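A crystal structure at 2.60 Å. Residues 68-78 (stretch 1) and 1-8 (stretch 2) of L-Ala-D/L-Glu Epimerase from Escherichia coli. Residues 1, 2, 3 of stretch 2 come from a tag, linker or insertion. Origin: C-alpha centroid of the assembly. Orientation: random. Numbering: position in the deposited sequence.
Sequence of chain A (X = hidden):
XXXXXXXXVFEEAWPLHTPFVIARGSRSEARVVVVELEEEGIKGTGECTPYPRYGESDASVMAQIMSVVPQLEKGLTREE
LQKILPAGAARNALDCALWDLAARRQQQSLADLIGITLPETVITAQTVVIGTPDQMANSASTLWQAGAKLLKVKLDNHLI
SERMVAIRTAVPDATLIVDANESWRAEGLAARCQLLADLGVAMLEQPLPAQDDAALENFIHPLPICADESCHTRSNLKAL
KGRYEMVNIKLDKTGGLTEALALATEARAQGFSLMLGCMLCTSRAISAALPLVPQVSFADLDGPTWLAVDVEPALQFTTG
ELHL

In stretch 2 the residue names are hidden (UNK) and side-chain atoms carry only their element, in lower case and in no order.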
# COMPACT_ATOMS: atom_id res chain seq x y z
N VAL A 68 8.03 15.51 18.05
CA VAL A 68 9.16 14.65 18.34
C VAL A 68 10.46 15.12 17.69
O VAL A 68 11.47 14.40 17.66
CB VAL A 68 8.84 13.18 17.95
CG1 VAL A 68 8.93 13.00 16.44
CG2 VAL A 68 9.78 12.24 18.68
N VAL A 69 10.44 16.35 17.17
CA VAL A 69 11.63 16.93 16.54
C VAL A 69 12.79 17.03 17.54
O VAL A 69 13.92 16.65 17.22
CB VAL A 69 11.33 18.34 15.97
CG1 VAL A 69 12.64 19.03 15.59
CG2 VAL A 69 10.42 18.23 14.76
N PRO A 70 12.53 17.55 18.76
CA PRO A 70 13.59 17.67 19.77
C PRO A 70 14.32 16.36 20.01
O PRO A 70 15.54 16.31 20.04
CB PRO A 70 12.82 18.14 21.00
CG PRO A 70 11.77 19.01 20.42
CD PRO A 70 11.29 18.19 19.23
N GLN A 71 13.55 15.28 20.16
CA GLN A 71 14.11 13.95 20.39
C GLN A 71 14.82 13.40 19.14
O GLN A 71 15.69 12.54 19.24
CB GLN A 71 12.99 13.00 20.84
CG GLN A 71 12.26 13.49 22.08
CD GLN A 71 10.77 13.58 21.89
OE1 GLN A 71 10.07 12.57 21.89
NE2 GLN A 71 10.26 14.80 21.74
N LEU A 72 14.42 13.90 17.97
CA LEU A 72 15.02 13.48 16.70
C LEU A 72 16.43 14.06 16.54
O LEU A 72 17.28 13.46 15.89
CB LEU A 72 14.16 13.95 15.52
CG LEU A 72 12.96 13.11 15.07
CD1 LEU A 72 12.05 13.96 14.21
CD2 LEU A 72 13.46 11.88 14.32
N GLU A 73 16.65 15.23 17.14
CA GLU A 73 17.94 15.92 17.08
C GLU A 73 19.01 15.32 18.00
O GLU A 73 20.20 15.37 17.68
CB GLU A 73 17.74 17.41 17.42
CG GLU A 73 16.76 18.12 16.50
CD GLU A 73 16.42 19.53 16.95
OE1 GLU A 73 16.06 19.71 18.14
OE2 GLU A 73 16.51 20.46 16.13
N LYS A 74 18.59 14.74 19.12
CA LYS A 74 19.54 14.13 20.05
C LYS A 74 19.98 12.75 19.55
O LYS A 74 20.84 12.11 20.16
CB LYS A 74 18.93 13.98 21.45
CG LYS A 74 18.27 15.22 22.03
CD LYS A 74 19.23 16.38 22.21
CE LYS A 74 18.61 17.43 23.14
NZ LYS A 74 17.24 17.83 22.73
N GLY A 75 19.36 12.29 18.45
CA GLY A 75 19.72 11.00 17.88
C GLY A 75 18.72 9.86 17.97
O GLY A 75 19.13 8.69 18.00
N LEU A 76 17.43 10.18 18.00
CA LEU A 76 16.37 9.17 18.10
C LEU A 76 16.52 8.08 17.06
O LEU A 76 16.40 8.34 15.86
CB LEU A 76 15.01 9.84 17.92
CG LEU A 76 13.80 8.92 18.10
CD1 LEU A 76 13.72 8.49 19.56
CD2 LEU A 76 12.53 9.64 17.69
N THR A 77 16.77 6.85 17.50
CA THR A 77 16.92 5.75 16.56
C THR A 77 15.55 5.24 16.14
O THR A 77 14.53 5.67 16.68
CB THR A 77 17.69 4.57 17.17
OG1 THR A 77 17.04 4.14 18.37
CG2 THR A 77 19.13 4.96 17.48
N ARG A 78 15.53 4.33 15.18
CA ARG A 78 14.29 3.75 14.69
C ARG A 78 13.65 2.89 15.78
O ARG A 78 12.43 2.88 15.93
CB ARG A 78 14.57 2.89 13.46
CG ARG A 78 14.74 3.68 12.18
CD ARG A 78 15.70 2.99 11.23
NE ARG A 78 17.07 3.09 11.73
CZ ARG A 78 18.09 2.35 11.30
NH1 ARG A 78 17.89 1.44 10.35
NH2 ARG A 78 19.29 2.53 11.81
N UNK A 1 23.85 13.22 21.37
CA UNK A 1 25.31 13.12 21.66
C UNK A 1 26.16 12.70 20.47
O UNK A 1 26.65 13.55 19.72
N UNK A 2 26.32 11.39 20.29
CA UNK A 2 27.12 10.83 19.20
C UNK A 2 26.49 11.03 17.81
O UNK A 2 27.17 10.89 16.79
o UNK A 2 28.15 8.75 18.43
c UNK A 2 27.36 9.33 19.45
N UNK A 3 25.20 11.36 17.79
CA UNK A 3 24.48 11.57 16.53
C UNK A 3 23.54 12.78 16.61
O UNK A 3 22.39 12.64 17.02
c UNK A 3 25.88 7.66 15.16
c UNK A 3 23.65 10.33 16.18
c UNK A 3 24.45 9.07 16.05
c UNK A 3 24.49 7.96 16.82
n UNK A 3 25.33 8.85 15.01
n UNK A 3 25.38 7.10 16.24
N UNK A 4 24.03 13.96 16.24
CA UNK A 4 23.20 15.17 16.26
C UNK A 4 22.60 15.39 14.86
O UNK A 4 23.28 15.22 13.85
c UNK A 4 24.48 16.37 18.13
c UNK A 4 22.63 18.14 19.29
s UNK A 4 23.09 16.39 19.30
c UNK A 4 24.04 16.38 16.67
N UNK A 5 21.32 15.77 14.80
CA UNK A 5 20.65 15.95 13.51
C UNK A 5 19.80 17.22 13.38
O UNK A 5 19.39 17.82 14.37
c UNK A 5 20.39 13.38 13.36
c UNK A 5 19.31 12.33 13.54
n UNK A 5 19.82 10.97 13.62
n UNK A 5 17.98 10.19 14.75
n UNK A 5 19.69 8.74 14.23
c UNK A 5 19.75 14.76 13.22
c UNK A 5 19.16 9.96 14.20
N UNK A 6 19.52 17.60 12.14
CA UNK A 6 18.68 18.75 11.84
C UNK A 6 17.43 18.21 11.14
O UNK A 6 17.52 17.30 10.31
c UNK A 6 19.41 19.77 10.91
o UNK A 6 19.76 19.13 9.68
c UNK A 6 20.66 20.29 11.59
N UNK A 7 16.26 18.75 11.47
CA UNK A 7 15.02 18.28 10.88
C UNK A 7 14.27 19.34 10.09
O UNK A 7 14.13 20.48 10.54
c UNK A 7 12.75 17.27 11.35
c UNK A 7 14.06 17.74 11.98
c UNK A 7 14.72 16.60 12.74
N UNK A 8 13.81 18.96 8.91
CA UNK A 8 13.04 19.86 8.06
C UNK A 8 11.75 19.13 7.71
O UNK A 8 11.78 17.99 7.24
n UNK A 8 17.97 21.90 4.65
c UNK A 8 17.09 22.00 5.86
c UNK A 8 15.79 21.24 5.66
c UNK A 8 15.00 21.12 6.96
c UNK A 8 13.81 20.19 6.77

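Position 1 has backbone atoms alone, with no side-chain carbon on CA, so it is Gly 1, an inserted residue. Its N lies 3.4 Å from Lys 74 O.

Position 2 carries one carbon and then one oxygen, a hydroxymethyl group that reaches nothing on stretch 1: Ser 2, also inserted.

Position 3 has one carbon leading to a five-membered ring of three carbons and two nitrogens, an imidazole. This is His 3, the last inserted residue. Its backbone makes the closest approach, with His 3 O 3.2 Å from Gly 75 CA. Gly 75 has phi 110° and psi 29° as the chain leaves the helix; an ideal CB there would sit 2.9 Å from His 3 O, a clash, and would also jam against the preceding carbonyl.

Position 4 has an unbranched chain of two carbons, a sulfur and a terminal carbon, and the sulfur lies 4.3 Å from Lys 74 CA. This thioether is Met 4. Its CB points away overall, but the chain folds back. Met 4 CA also makes a CA-H...O contact of 3.3 Å with Glu 73 O, with 152° at the hydrogen.

Position 5 has three carbons, a nitrogen, and a carbon bearing two further nitrogens, a guanidinium; a terminal nitrogen lies 2.7 Å from Leu 76 O. This is Arg 5. With chi2 and chi3 both t, the chain extends past Leu 72, whose O is 3.3 Å from Arg 5 CD, and Arg 5 NH1 donates to Leu 76 O at 170°. Gly 75 C lies over one face of the guanidinium. The backbone contributes too: Arg 5 N donates to Glu 73 O at 3.1 Å and 152°.

Position 6 branches at its first carbon into one oxygen and one carbon, hence Thr 6. Its CB points away from stretch 1.

Position 7 has a carbon carrying two carbons and no heteroatom; one of the two end carbons lies 3.9 Å from Leu 72 CB, and the branching carbon 4.1 Å from Val 69 CG1. This is Val 7, its CA-to-CB bond pointing toward the helix.

Position 8 has four carbons in a row ending in nitrogen, so it is Lys 8; its CA-to-CB bond points away and it makes no contact with stretch 1.

The contact thus combines apolar packing of Val 7 on the helix with polar anchoring of Arg 5 at the turn that follows. Two carbonyls, Glu 73 O and Leu 76 O, receive the backbone and side-chain hydrogen bonds of Arg 5. Together the stretches bury 494 Å², both sides summed.

Stretch 2 (1-8) GSHMRTVK
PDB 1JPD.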